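Local coordinates for protein putative hydrolase YdeN (Bacillus subtilis, PDB 1UXO) that is probably a hydrolase of the alpha/beta-hydrolase fold, working through a likely charge relay system, at residues V142-S147 with L158-H163; G165-D170 with T174-V179; N66-A71 with T184-K189; H11-S16 with Q109-F114. The protein carries 2 engineered substitutions. All blocks are in the same frame, centred on the assembly; numbering follows the deposited sequence.

Contact 1: V142-S147 with L158-H163; sequences VPFSFS and LYEVQH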
loop_
_atom_site.group_PDB
_atom_site.type_symbol
_atom_site.label_atom_id
_atom_site.label_comp_id
_atom_site.label_asym_id
_atom_site.label_seq_id
_atom_site.Cartn_x
_atom_site.Cartn_y
_atom_site.Cartn_z
ATOM N N VAL A 142 10.756 -1.118 -8.586
ATOM C CA VAL A 142 10.938 -1.719 -7.264
ATOM C C VAL A 142 11.426 -3.171 -7.421
ATOM O O VAL A 142 10.641 -4.063 -7.708
ATOM C CB VAL A 142 9.645 -1.715 -6.440
ATOM C CG1 VAL A 142 9.930 -2.266 -5.054
ATOM C CG2 VAL A 142 9.119 -0.279 -6.266
ATOM N N PRO A 143 12.691 -3.431 -7.232
ATOM C CA PRO A 143 13.187 -4.803 -7.417
ATOM C C PRO A 143 12.453 -5.742 -6.512
ATOM O O PRO A 143 12.144 -5.439 -5.330
ATOM C CB PRO A 143 14.673 -4.696 -7.084
ATOM C CG PRO A 143 14.974 -3.253 -7.295
ATOM C CD PRO A 143 13.766 -2.477 -6.873
ATOM N N PHE A 144 12.080 -6.880 -7.088
ATOM C CA PHE A 144 11.406 -7.934 -6.353
ATOM C C PHE A 144 12.004 -8.272 -5.008
ATOM O O PHE A 144 11.268 -8.441 -4.018
ATOM C CB PHE A 144 11.275 -9.220 -7.209
ATOM C CG PHE A 144 10.554 -10.337 -6.487
ATOM C CD1 PHE A 144 9.177 -10.304 -6.349
ATOM C CD2 PHE A 144 11.274 -11.426 -5.960
ATOM C CE1 PHE A 144 8.523 -11.350 -5.678
ATOM C CE2 PHE A 144 10.614 -12.478 -5.323
ATOM C CZ PHE A 144 9.259 -12.414 -5.142
ATOM N N SER A 145 13.334 -8.319 -4.945
ATOM C CA SER A 145 14.043 -8.614 -3.694
ATOM C C SER A 145 13.737 -7.615 -2.583
ATOM O O SER A 145 13.716 -7.962 -1.406
ATOM C CB SER A 145 15.562 -8.653 -3.941
ATOM O OG SER A 145 16.018 -7.395 -4.369
ATOM N N PHE A 146 13.523 -6.365 -2.960
ATOM C CA PHE A 146 13.179 -5.328 -1.968
ATOM C C PHE A 146 11.800 -5.591 -1.333
ATOM O O PHE A 146 11.554 -5.286 -0.130
ATOM C CB PHE A 146 13.121 -3.962 -2.633
ATOM C CG PHE A 146 14.448 -3.355 -3.037
ATOM C CD1 PHE A 146 15.561 -4.109 -3.459
ATOM C CD2 PHE A 146 14.525 -1.992 -3.063
ATOM C CE1 PHE A 146 16.744 -3.491 -3.865
ATOM C CE2 PHE A 146 15.716 -1.334 -3.482
ATOM C CZ PHE A 146 16.822 -2.080 -3.870
ATOM N N SER A 147 10.875 -6.131 -2.130
ATOM C CA SER A 147 9.521 -6.420 -1.659
ATOM C C SER A 147 9.531 -7.689 -0.803
ATOM O O SER A 147 8.875 -7.764 0.217
ATOM C CB SER A 147 8.546 -6.568 -2.832
ATOM O OG SER A 147 8.387 -5.334 -3.508
ATOM N N LEU A 158 3.780 -13.036 1.152
ATOM C CA LEU A 158 4.299 -12.495 -0.128
ATOM C C LEU A 158 3.644 -13.258 -1.262
ATOM O O LEU A 158 3.667 -14.503 -1.302
ATOM C CB LEU A 158 5.786 -12.664 -0.200
ATOM C CG LEU A 158 6.463 -12.202 -1.503
ATOM C CD1 LEU A 158 6.472 -10.685 -1.603
ATOM C CD2 LEU A 158 7.857 -12.722 -1.564
ATOM N N TYR A 159 3.081 -12.518 -2.184
ATOM C CA TYR A 159 2.537 -13.043 -3.451
ATOM C C TYR A 159 3.323 -12.504 -4.644
ATOM O O TYR A 159 3.362 -11.291 -4.890
ATOM C CB TYR A 159 1.081 -12.615 -3.543
ATOM C CG TYR A 159 0.222 -13.172 -2.467
ATOM C CD1 TYR A 159 -0.369 -14.427 -2.600
ATOM C CD2 TYR A 159 0.003 -12.476 -1.312
ATOM C CE1 TYR A 159 -1.159 -14.955 -1.600
ATOM C CE2 TYR A 159 -0.803 -13.015 -0.273
ATOM C CZ TYR A 159 -1.368 -14.257 -0.445
ATOM O OH TYR A 159 -2.169 -14.765 0.536
ATOM N N GLU A 160 4.044 -13.397 -5.314
ATOM C CA GLU A 160 4.881 -13.109 -6.433
ATOM C C GLU A 160 4.056 -13.242 -7.693
ATOM O O GLU A 160 3.327 -14.240 -7.862
ATOM C CB GLU A 160 6.036 -14.107 -6.501
ATOM C CG GLU A 160 6.917 -13.941 -7.741
ATOM C CD GLU A 160 8.076 -14.916 -7.762
ATOM O OE1 GLU A 160 8.409 -15.496 -6.722
ATOM O OE2 GLU A 160 8.668 -15.053 -8.859
ATOM N N VAL A 161 4.176 -12.268 -8.588
ATOM C CA VAL A 161 3.561 -12.361 -9.903
ATOM C C VAL A 161 4.756 -12.374 -10.845
ATOM O O VAL A 161 5.558 -11.424 -10.867
ATOM C CB VAL A 161 2.658 -11.173 -10.205
ATOM C CG1 VAL A 161 2.101 -11.289 -11.634
ATOM C CG2 VAL A 161 1.536 -11.055 -9.145
ATOM N N GLN A 162 4.914 -13.459 -11.609
ATOM C CA GLN A 162 6.138 -13.633 -12.384
ATOM C C GLN A 162 6.347 -12.536 -13.416
ATOM O O GLN A 162 7.472 -12.036 -13.602
ATOM C CB GLN A 162 6.153 -15.034 -13.033
ATOM C CG GLN A 162 7.491 -15.393 -13.598
ATOM C CD GLN A 162 7.520 -16.828 -14.064
ATOM O OE1 GLN A 162 6.478 -17.354 -14.497
ATOM N NE2 GLN A 162 8.685 -17.471 -13.937
ATOM N N HIS A 163 5.285 -12.164 -14.103
ATOM C CA HIS A 163 5.343 -11.124 -15.109
ATOM C C HIS A 163 4.302 -10.050 -14.796
ATOM O O HIS A 163 3.228 -10.014 -15.375
ATOM C CB HIS A 163 5.172 -11.695 -16.553
ATOM C CG HIS A 163 6.270 -12.635 -16.942
ATOM N ND1 HIS A 163 7.596 -12.244 -17.005
ATOM C CD2 HIS A 163 6.252 -13.956 -17.218
ATOM C CE1 HIS A 163 8.348 -13.291 -17.298
ATOM N NE2 HIS A 163 7.559 -14.342 -17.417
#

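Contact 2: G165-D170 with T174-V179; sequences GHFLED and TSLPIV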
loop_
_atom_site.group_PDB
_atom_site.type_symbol
_atom_site.label_atom_id
_atom_site.label_comp_id
_atom_site.label_asym_id
_atom_site.label_seq_id
_atom_site.Cartn_x
_atom_site.Cartn_y
_atom_site.Cartn_z
ATOM N N GLY A 165 5.246 -6.523 -14.494
ATOM C CA GLY A 165 5.859 -5.212 -14.650
ATOM C C GLY A 165 5.973 -4.515 -13.286
ATOM O O GLY A 165 6.527 -5.081 -12.348
ATOM N N HIS A 166 5.464 -3.287 -13.191
ATOM C CA HIS A 166 5.266 -2.560 -11.907
ATOM C C HIS A 166 3.733 -2.324 -11.600
ATOM O O HIS A 166 3.337 -1.384 -10.854
ATOM C CB HIS A 166 6.124 -1.277 -11.960
ATOM C CG HIS A 166 6.115 -0.431 -10.716
ATOM N ND1 HIS A 166 6.404 -0.920 -9.472
ATOM C CD2 HIS A 166 5.939 0.913 -10.560
ATOM C CE1 HIS A 166 6.338 0.071 -8.585
ATOM N NE2 HIS A 166 6.027 1.192 -9.219
ATOM N N PHE A 167 2.872 -3.177 -12.182
ATOM C CA PHE A 167 1.418 -3.106 -12.051
ATOM C C PHE A 167 0.825 -1.734 -12.468
ATOM O O PHE A 167 -0.020 -1.138 -11.776
ATOM C CB PHE A 167 0.973 -3.504 -10.640
ATOM C CG PHE A 167 1.471 -4.864 -10.174
ATOM C CD1 PHE A 167 0.937 -6.033 -10.677
ATOM C CD2 PHE A 167 2.457 -4.956 -9.212
ATOM C CE1 PHE A 167 1.404 -7.288 -10.219
ATOM C CE2 PHE A 167 2.932 -6.184 -8.762
ATOM C CZ PHE A 167 2.407 -7.346 -9.259
ATOM N N LEU A 168 1.284 -1.259 -13.617
ATOM C CA LEU A 168 0.856 0.016 -14.191
ATOM C C LEU A 168 -0.131 -0.127 -15.355
ATOM O O LEU A 168 -0.113 -1.138 -16.095
ATOM C CB LEU A 168 2.123 0.734 -14.703
ATOM C CG LEU A 168 3.240 0.952 -13.710
ATOM C CD1 LEU A 168 4.548 1.536 -14.390
ATOM C CD2 LEU A 168 2.728 1.956 -12.686
ATOM N N GLU A 169 -0.957 0.911 -15.571
ATOM C CA GLU A 169 -1.938 0.937 -16.617
ATOM C C GLU A 169 -1.314 0.751 -18.004
ATOM O O GLU A 169 -1.904 0.074 -18.828
ATOM C CB GLU A 169 -2.758 2.249 -16.609
ATOM C CG GLU A 169 -1.954 3.482 -16.937
ATOM C CD GLU A 169 -2.665 4.771 -16.549
ATOM O OE1 GLU A 169 -3.518 4.811 -15.657
ATOM O OE2 GLU A 169 -2.353 5.789 -17.148
ATOM N N ASP A 170 -0.111 1.280 -18.233
ATOM C CA ASP A 170 0.526 1.126 -19.542
ATOM C C ASP A 170 1.129 -0.255 -19.776
ATOM O O ASP A 170 1.557 -0.532 -20.891
ATOM C CB ASP A 170 1.624 2.164 -19.718
ATOM C CG ASP A 170 1.080 3.518 -20.097
ATOM O OD1 ASP A 170 -0.149 3.655 -20.332
ATOM O OD2 ASP A 170 1.836 4.525 -20.189
ATOM N N THR A 174 -5.007 -2.107 -15.587
ATOM C CA THR A 174 -6.216 -1.386 -15.153
ATOM C C THR A 174 -7.166 -2.217 -14.290
ATOM O O THR A 174 -8.236 -1.731 -13.895
ATOM C CB THR A 174 -6.944 -0.765 -16.348
ATOM O OG1 THR A 174 -7.174 -1.761 -17.329
ATOM C CG2 THR A 174 -6.047 0.241 -17.023
ATOM N N SER A 175 -6.807 -3.481 -14.083
ATOM C CA SER A 175 -7.389 -4.303 -13.066
ATOM C C SER A 175 -6.289 -5.105 -12.367
ATOM O O SER A 175 -5.200 -5.252 -12.878
ATOM C CB SER A 175 -8.423 -5.251 -13.665
ATOM O OG SER A 175 -7.785 -6.258 -14.466
ATOM N N LEU A 176 -6.599 -5.622 -11.192
ATOM C CA LEU A 176 -5.665 -6.488 -10.431
ATOM C C LEU A 176 -6.441 -7.416 -9.479
ATOM O O LEU A 176 -6.511 -7.178 -8.265
ATOM C CB LEU A 176 -4.660 -5.628 -9.651
ATOM C CG LEU A 176 -3.405 -6.347 -9.153
ATOM C CD1 LEU A 176 -2.669 -7.162 -10.259
ATOM C CD2 LEU A 176 -2.433 -5.302 -8.563
ATOM N N PRO A 177 -7.028 -8.475 -10.032
ATOM C CA PRO A 177 -7.808 -9.419 -9.214
ATOM C C PRO A 177 -7.116 -9.988 -7.981
ATOM O O PRO A 177 -7.773 -10.161 -6.968
ATOM C CB PRO A 177 -8.170 -10.514 -10.216
ATOM C CG PRO A 177 -8.344 -9.712 -11.537
ATOM C CD PRO A 177 -7.105 -8.831 -11.481
ATOM N N ILE A 178 -5.814 -10.251 -8.052
ATOM C CA ILE A 178 -5.115 -10.787 -6.863
ATOM C C ILE A 178 -5.280 -9.884 -5.638
ATOM O O ILE A 178 -5.481 -10.405 -4.549
ATOM C CB ILE A 178 -3.663 -11.109 -7.131
ATOM C CG1 ILE A 178 -3.082 -11.789 -5.878
ATOM C CG2 ILE A 178 -2.841 -9.877 -7.559
ATOM C CD1 ILE A 178 -1.889 -12.595 -6.191
ATOM N N VAL A 179 -5.239 -8.549 -5.806
ATOM C CA VAL A 179 -5.420 -7.658 -4.687
ATOM C C VAL A 179 -6.820 -7.795 -4.100
ATOM O O VAL A 179 -7.000 -7.866 -2.883
ATOM C CB VAL A 179 -5.103 -6.158 -5.021
ATOM C CG1 VAL A 179 -5.262 -5.334 -3.783
ATOM C CG2 VAL A 179 -3.702 -6.044 -5.491
#

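Contact 3: N66-A71 with T184-K189; sequences NTYLVA and TSYFSK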
loop_
_atom_site.group_PDB
_atom_site.type_symbol
_atom_site.label_atom_id
_atom_site.label_comp_id
_atom_site.label_asym_id
_atom_site.label_seq_id
_atom_site.Cartn_x
_atom_site.Cartn_y
_atom_site.Cartn_z
ATOM N N ASN A 66 -11.886 -2.641 11.501
ATOM C CA ASN A 66 -12.400 -3.053 10.186
ATOM C C ASN A 66 -11.992 -2.113 9.035
ATOM O O ASN A 66 -12.655 -2.074 7.982
ATOM C CB ASN A 66 -13.920 -3.275 10.250
ATOM C CG ASN A 66 -14.309 -4.373 11.283
ATOM O OD1 ASN A 66 -14.985 -4.085 12.293
ATOM N ND2 ASN A 66 -13.848 -5.589 11.057
ATOM N N THR A 67 -10.858 -1.440 9.217
ATOM C CA THR A 67 -10.240 -0.619 8.157
ATOM C C THR A 67 -9.095 -1.356 7.535
ATOM O O THR A 67 -8.267 -1.959 8.252
ATOM C CB THR A 67 -9.787 0.702 8.733
ATOM O OG1 THR A 67 -10.892 1.323 9.407
ATOM C CG2 THR A 67 -9.363 1.734 7.648
ATOM N N TYR A 68 -8.977 -1.219 6.204
ATOM C CA TYR A 68 -7.924 -1.877 5.442
ATOM C C TYR A 68 -7.262 -0.900 4.512
ATOM O O TYR A 68 -7.933 -0.067 3.882
ATOM C CB TYR A 68 -8.483 -3.022 4.603
ATOM C CG TYR A 68 -9.129 -4.096 5.434
ATOM C CD1 TYR A 68 -8.460 -5.277 5.746
ATOM C CD2 TYR A 68 -10.402 -3.921 5.930
ATOM C CE1 TYR A 68 -9.062 -6.243 6.557
ATOM C CE2 TYR A 68 -10.999 -4.881 6.746
ATOM C CZ TYR A 68 -10.322 -6.029 7.045
ATOM O OH TYR A 68 -10.931 -6.966 7.828
ATOM N N LEU A 69 -5.948 -0.958 4.439
ATOM C CA LEU A 69 -5.190 -0.053 3.597
ATOM C C LEU A 69 -4.486 -0.844 2.486
ATOM O O LEU A 69 -3.717 -1.780 2.761
ATOM C CB LEU A 69 -4.135 0.711 4.434
ATOM C CG LEU A 69 -4.560 1.335 5.775
ATOM C CD1 LEU A 69 -3.380 1.949 6.536
ATOM C CD2 LEU A 69 -5.638 2.411 5.472
ATOM N N VAL A 70 -4.722 -0.442 1.254
ATOM C CA VAL A 70 -4.099 -1.021 0.080
ATOM C C VAL A 70 -3.264 0.092 -0.534
ATOM O O VAL A 70 -3.788 1.139 -0.886
ATOM C CB VAL A 70 -5.147 -1.505 -0.931
ATOM C CG1 VAL A 70 -4.478 -2.012 -2.256
ATOM C CG2 VAL A 70 -6.020 -2.564 -0.279
ATOM N N ALA A 71 -1.987 -0.146 -0.694
ATOM C CA ALA A 71 -1.084 0.878 -1.214
ATOM C C ALA A 71 -0.279 0.345 -2.368
ATOM O O ALA A 71 -0.030 -0.871 -2.433
ATOM C CB ALA A 71 -0.163 1.335 -0.093
ATOM N N THR A 184 -10.253 -9.764 0.190
ATOM C CA THR A 184 -11.484 -10.419 0.556
ATOM C C THR A 184 -11.263 -11.598 1.527
ATOM O O THR A 184 -12.124 -11.869 2.376
ATOM C CB THR A 184 -12.232 -10.817 -0.751
ATOM O OG1 THR A 184 -12.699 -9.602 -1.363
ATOM C CG2 THR A 184 -13.517 -11.626 -0.472
ATOM N N SER A 185 -10.150 -12.298 1.395
ATOM C CA SER A 185 -9.834 -13.420 2.289
ATOM C C SER A 185 -9.676 -12.922 3.744
ATOM O O SER A 185 -10.010 -13.631 4.710
ATOM C CB SER A 185 -8.612 -14.192 1.790
ATOM O OG SER A 185 -7.377 -13.542 2.109
ATOM N N TYR A 186 -9.221 -11.692 3.893
ATOM C CA TYR A 186 -9.131 -11.092 5.209
ATOM C C TYR A 186 -10.499 -10.917 5.861
ATOM O O TYR A 186 -10.595 -10.899 7.106
ATOM C CB TYR A 186 -8.538 -9.708 5.136
ATOM C CG TYR A 186 -7.105 -9.571 4.686
ATOM C CD1 TYR A 186 -6.253 -10.672 4.506
ATOM C CD2 TYR A 186 -6.590 -8.297 4.474
ATOM C CE1 TYR A 186 -4.915 -10.477 4.081
ATOM C CE2 TYR A 186 -5.294 -8.101 4.147
ATOM C CZ TYR A 186 -4.468 -9.223 3.933
ATOM O OH TYR A 186 -3.171 -8.940 3.608
ATOM N N PHE A 187 -11.508 -10.597 5.056
ATOM C CA PHE A 187 -12.839 -10.322 5.574
ATOM C C PHE A 187 -13.496 -11.606 6.110
ATOM O O PHE A 187 -14.278 -11.546 7.071
ATOM C CB PHE A 187 -13.767 -9.732 4.508
ATOM C CG PHE A 187 -13.249 -8.473 3.822
ATOM C CD1 PHE A 187 -12.275 -7.669 4.390
ATOM C CD2 PHE A 187 -13.758 -8.114 2.587
ATOM C CE1 PHE A 187 -11.840 -6.547 3.738
ATOM C CE2 PHE A 187 -13.358 -6.972 1.952
ATOM C CZ PHE A 187 -12.388 -6.179 2.523
ATOM N N SER A 188 -13.213 -12.731 5.461
ATOM C CA SER A 188 -13.807 -14.018 5.878
ATOM C C SER A 188 -13.152 -14.482 7.151
ATOM O O SER A 188 -13.807 -15.042 8.019
ATOM C CB SER A 188 -13.671 -15.124 4.827
ATOM O OG SER A 188 -12.357 -15.194 4.274
ATOM N N LYS A 189 -11.849 -14.248 7.254
ATOM C CA LYS A 189 -11.133 -14.512 8.494
ATOM C C LYS A 189 -11.692 -13.603 9.589
ATOM O O LYS A 189 -11.547 -13.898 10.784
ATOM C CB LYS A 189 -9.622 -14.257 8.333
ATOM C CG LYS A 189 -8.820 -15.317 7.542
ATOM C CD LYS A 189 -7.592 -14.637 6.900
ATOM C CE LYS A 189 -6.520 -15.604 6.418
ATOM N NZ LYS A 189 -5.225 -14.867 6.277
#

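Contact 4: H11-S16 with Q109-F114; sequences HGYRAS and QMLDEF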
loop_
_atom_site.group_PDB
_atom_site.type_symbol
_atom_site.label_atom_id
_atom_site.label_comp_id
_atom_site.label_asym_id
_atom_site.label_seq_id
_atom_site.Cartn_x
_atom_site.Cartn_y
_atom_site.Cartn_z
ATOM N N HIS A 11 -2.025 5.585 -3.777
ATOM C CA HIS A 11 -1.189 5.484 -4.965
ATOM C C HIS A 11 0.262 5.868 -4.697
ATOM O O HIS A 11 0.631 6.202 -3.597
ATOM C CB HIS A 11 -1.760 6.392 -6.077
ATOM C CG HIS A 11 -1.663 7.854 -5.752
ATOM N ND1 HIS A 11 -0.468 8.538 -5.737
ATOM C CD2 HIS A 11 -2.622 8.752 -5.402
ATOM C CE1 HIS A 11 -0.693 9.805 -5.391
ATOM N NE2 HIS A 11 -1.997 9.966 -5.205
ATOM N N GLY A 12 1.084 5.798 -5.736
ATOM C CA GLY A 12 2.514 6.080 -5.650
ATOM C C GLY A 12 2.898 7.363 -6.371
ATOM O O GLY A 12 2.069 8.260 -6.625
ATOM N N TYR A 13 4.184 7.438 -6.687
ATOM C CA TYR A 13 4.792 8.529 -7.476
ATOM C C TYR A 13 4.151 8.686 -8.868
ATOM O O TYR A 13 3.898 7.701 -9.599
ATOM C CB TYR A 13 6.277 8.226 -7.586
ATOM C CG TYR A 13 7.058 9.125 -8.495
ATOM C CD1 TYR A 13 7.061 10.493 -8.319
ATOM C CD2 TYR A 13 7.835 8.586 -9.526
ATOM C CE1 TYR A 13 7.804 11.340 -9.195
ATOM C CE2 TYR A 13 8.577 9.431 -10.395
ATOM C CZ TYR A 13 8.557 10.793 -10.192
ATOM O OH TYR A 13 9.248 11.637 -11.058
ATOM N N ARG A 14 3.847 9.926 -9.210
ATOM C CA ARG A 14 3.351 10.289 -10.506
ATOM C C ARG A 14 2.090 9.569 -10.814
ATOM O O ARG A 14 1.968 8.991 -11.909
ATOM C CB ARG A 14 4.331 9.864 -11.609
ATOM C CG ARG A 14 5.407 10.828 -11.926
ATOM C CD ARG A 14 5.752 10.815 -13.408
ATOM N NE ARG A 14 5.764 9.449 -13.939
ATOM C CZ ARG A 14 6.379 9.089 -15.064
ATOM N NH1 ARG A 14 7.067 9.983 -15.806
ATOM N NH2 ARG A 14 6.321 7.823 -15.434
ATOM N N ALA A 15 1.201 9.480 -9.840
ATOM C CA ALA A 15 -0.067 8.855 -10.059
ATOM C C ALA A 15 -1.125 9.637 -9.301
ATOM O O ALA A 15 -0.791 10.431 -8.445
ATOM C CB ALA A 15 -0.032 7.409 -9.605
ATOM N N SER A 16 -2.391 9.350 -9.613
ATOM C CA SER A 16 -3.556 9.821 -8.870
ATOM C C SER A 16 -4.628 8.739 -8.866
ATOM O O SER A 16 -4.448 7.631 -9.410
ATOM C CB SER A 16 -4.154 11.105 -9.514
ATOM O OG SER A 16 -4.865 10.802 -10.728
ATOM N N GLN A 109 16.087 7.910 -6.717
ATOM C CA GLN A 109 16.720 8.403 -5.497
ATOM C C GLN A 109 16.080 9.726 -4.986
ATOM O O GLN A 109 16.099 10.031 -3.775
ATOM C CB GLN A 109 18.273 8.456 -5.693
ATOM C CG GLN A 109 18.895 7.044 -5.713
ATOM C CD GLN A 109 20.433 6.989 -5.817
ATOM O OE1 GLN A 109 21.047 7.988 -5.986
ATOM N NE2 GLN A 109 21.018 5.803 -5.731
HETATM N N MSE A 110 15.420 10.462 -5.886
HETATM C CA MSE A 110 14.658 11.650 -5.527
HETATM C C MSE A 110 13.571 11.392 -4.479
HETATM O O MSE A 110 13.034 12.328 -3.867
HETATM C CB MSE A 110 13.953 12.204 -6.785
HETATM C CG MSE A 110 13.109 11.131 -7.620
HETATM SE SE MSE A 110 12.019 12.159 -8.877
HETATM C CE MSE A 110 10.729 13.275 -7.663
ATOM N N LEU A 111 13.227 10.124 -4.284
ATOM C CA LEU A 111 12.198 9.699 -3.342
ATOM C C LEU A 111 12.789 9.146 -2.044
ATOM O O LEU A 111 12.058 8.596 -1.208
ATOM C CB LEU A 111 11.297 8.647 -4.027
ATOM C CG LEU A 111 10.655 8.941 -5.390
ATOM C CD1 LEU A 111 9.745 7.752 -5.823
ATOM C CD2 LEU A 111 9.844 10.228 -5.328
ATOM N N ASP A 112 14.114 9.284 -1.860
ATOM C CA ASP A 112 14.783 8.710 -0.712
ATOM C C ASP A 112 14.257 9.119 0.630
ATOM O O ASP A 112 14.377 8.346 1.579
ATOM C CB ASP A 112 16.306 8.980 -0.737
ATOM C CG ASP A 112 17.066 8.044 -1.642
ATOM O OD1 ASP A 112 16.518 7.066 -2.202
ATOM O OD2 ASP A 112 18.318 8.211 -1.852
ATOM N N GLU A 113 13.625 10.288 0.733
ATOM C CA GLU A 113 13.193 10.731 2.027
ATOM C C GLU A 113 12.080 9.847 2.583
ATOM O O GLU A 113 11.907 9.785 3.782
ATOM C CB GLU A 113 12.784 12.205 2.027
ATOM C CG GLU A 113 11.463 12.510 1.441
ATOM C CD GLU A 113 11.174 13.993 1.542
ATOM O OE1 GLU A 113 12.135 14.832 1.481
ATOM O OE2 GLU A 113 10.023 14.331 1.666
ATOM N N PHE A 114 11.359 9.144 1.705
ATOM C CA PHE A 114 10.239 8.284 2.140
ATOM C C PHE A 114 10.711 7.014 2.867
ATOM O O PHE A 114 9.953 6.440 3.620
ATOM C CB PHE A 114 9.379 7.920 0.942
ATOM C CG PHE A 114 8.367 8.979 0.585
ATOM C CD1 PHE A 114 7.044 8.826 0.914
ATOM C CD2 PHE A 114 8.758 10.145 -0.040
ATOM C CE1 PHE A 114 6.141 9.767 0.573
ATOM C CE2 PHE A 114 7.883 11.093 -0.368
ATOM C CZ PHE A 114 6.561 10.922 -0.068
#

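Contact 1: V142-S147 with L158-H163
Phe-144, in the first turn of helix 144-153, lies against Leu-158 and Glu-160 of strand 157-161, so that the helix of a beta-alpha-beta unit (strand 128-136, helix 144-153, strand 157-161) meets its own second strand. Its ring stands away from the helix with CG anti to the backbone N (chi1 -179°) and reaches the strand with the outer carbons CE1 and CZ. The extended chain of Glu-160 crosses Phe-144 at about a right angle, and its aliphatic part does much of the packing: Glu-160 CG is 3.7 Å from Phe-144 CE1. The carboxylate is tilted 51° from the ring plane and comes in obliquely, Glu-160 OE1 lying 3.6 Å from Phe-144 CZ. Both side chains also touch Lys-137. Two residues earlier on the strand, Leu-158 CD2 comes to the same ring carbon, Phe-144 CZ, at 3.9 Å. Cutting Phe-144 back to alanine would probably leave a gap between helix and strand, with Leu-158 CD2 and the Glu-160 methylenes losing their aromatic partner. One turn on, Ser-147 turns its hydroxyl to Gly-100 O, while Ser-147 O sits 4.2 Å from Leu-158 CD1.

Contact 2: G165-D170 with T174-V179
Phe-167 and Leu-176 meet between the loop that carries His-166, the predicted histidine of the charge relay system, and the start of helix 177-188. Phe-167 has a left-handed helical backbone (phi 56°), and with CG beside the backbone N its ring turns inward from the loop. Leu-176, the N-cap residue of the helix, sets off toward this ring from its CA, and its methyls reach it. Its chi1 (-163°) and chi2 together bring both methyls to the CD1 corner of the ring: Leu-176 CD1 is 3.8 Å and Leu-176 CD2 4.0 Å from Phe-167 CD1. The two side chains cross at about a right angle, and the leucine approaches the ring obliquely. Phe-173 adds an edge-to-face partner to Phe-167.

A second, more exposed touch joins Glu-169 and Thr-174, where the backbones come close. Thr-174 keeps OG1 between its N and carbonyl carbon (chi1 53°), and this rotamer sends CG2 to Glu-169 CB, 3.9 Å away. The glutamate chain then leads off, and its OE1 receives His-20 N and Asn-19 ND2.

Around this core, Phe-167 rests on Ile-134 and Ser-136 of strand 128-136 and on His-72 of strand 67-72, Val-179 lies on Ile-134 and Val-70, and Ser-175 and Pro-177 pack on Trp-24 of helix 22-31.

Contact 3: N66-A71 with T184-K189
Ser-185 O, in the helical turn that brings Tyr-186 and Phe-187 onto Tyr-68, is gripped twice: by Ser-188 OG at 2.9 Å and by Lys-189 N at 3.2 Å. Both donors come from the same face of the carbonyl plane, the hydroxyl tilted 33° out of it. This ties the Ser-188 hydroxyl back onto the preceding turn. Across the contact, Tyr-68 and Phe-187 form a T-shaped pair, with ring centroids 4.9 Å apart and planes at 70°. Tyr-68 carries its CG opposite its own carbonyl carbon (chi1 -61°), which brings the ring to the helix. Phe-187 offers the edge, and its CE1 stands over the centre of the tyrosine face, 3.5 Å from Tyr-68 CE2. The contact fastens helix 177-188 to strand 67-72, a strand within the parallel sheet of the alpha/beta-hydrolase fold. Tyr-186 meets the same ring with its edge: CD2 is 3.8 Å from Tyr-68 CD1. Its CB also lies 3.8 Å from Tyr-68 CE1. A serine in place of Tyr-68 would probably leave the edges of Phe-187 and Tyr-186 without their aromatic neighbour and open a gap beneath the helix. Lys-5 makes a cation-pi contact with Phe-187, and His-130 stacks on Tyr-186.

Contact 4: H11-S16 with Q109-F114
This is loop-to-loop packing with a Met-aromatic contact, joining the loop after strand 6-10, counterpart of one that in related hydrolases often contributes to the oxyanion hole, to a 3-10 turn in the loop between strand 92-98 and helix 121-127. Tyr-13 is the centrepiece, its side chain about 6 Å from that of Ser-73, the predicted nucleophile. On a type II beta turn from Gly-12 to Ala-15, chi1 of 173° swings the ring clear of the backbone N. Met-110, present as selenomethionine, bends at its last torsion and crosses the phenol end: SE is 3.6 Å from Tyr-13 OH and 4.8 Å from the ring centroid, obliquely placed. Its methyl CE packs against Tyr-13 CE1 at 3.8 Å. Leu-111 works nearer the backbone, with CD1 3.9 Å from Tyr-13 CB and CD2 over one ring face. Arg-14 CG occupies the opposite face, 3.5 Å above the plane, so the tyrosine is sandwiched. His-11 ND1 donates to a lone pair of Gly-12 O at 2.7 Å, while its NE2 is paired with Met-41 N, so both ring nitrogens are held. Trp-52 of helix 49-57 meets the rings of both His-11 and Phe-114, edge-to-face for the latter.

Contact 1 closes before contact 2 opens, yet the two touch at the predicted active-site residue His-166 (Val-142 CG2 to His-166 CE1, 3.6 Å) and again away from it (Val-161 CG2 to Phe-167 CZ, 3.8 Å). His-166 ND1 in turn hydrogen-bonds Asp-139 OD2, linking two members of the predicted charge relay. Contacts 2 and 3 share helix 177-188, and Val-179 CG1 meets Val-70 CG1 at 3.7 Å; contact 3 itself lies away from the site. Contact 4 touches none of the others, but Tyr-13 comes within about 7 Å of His-166, side chain to side chain. Contacts 3 and 4 have centres about 24 Å apart, on opposite sides of the chain's centre.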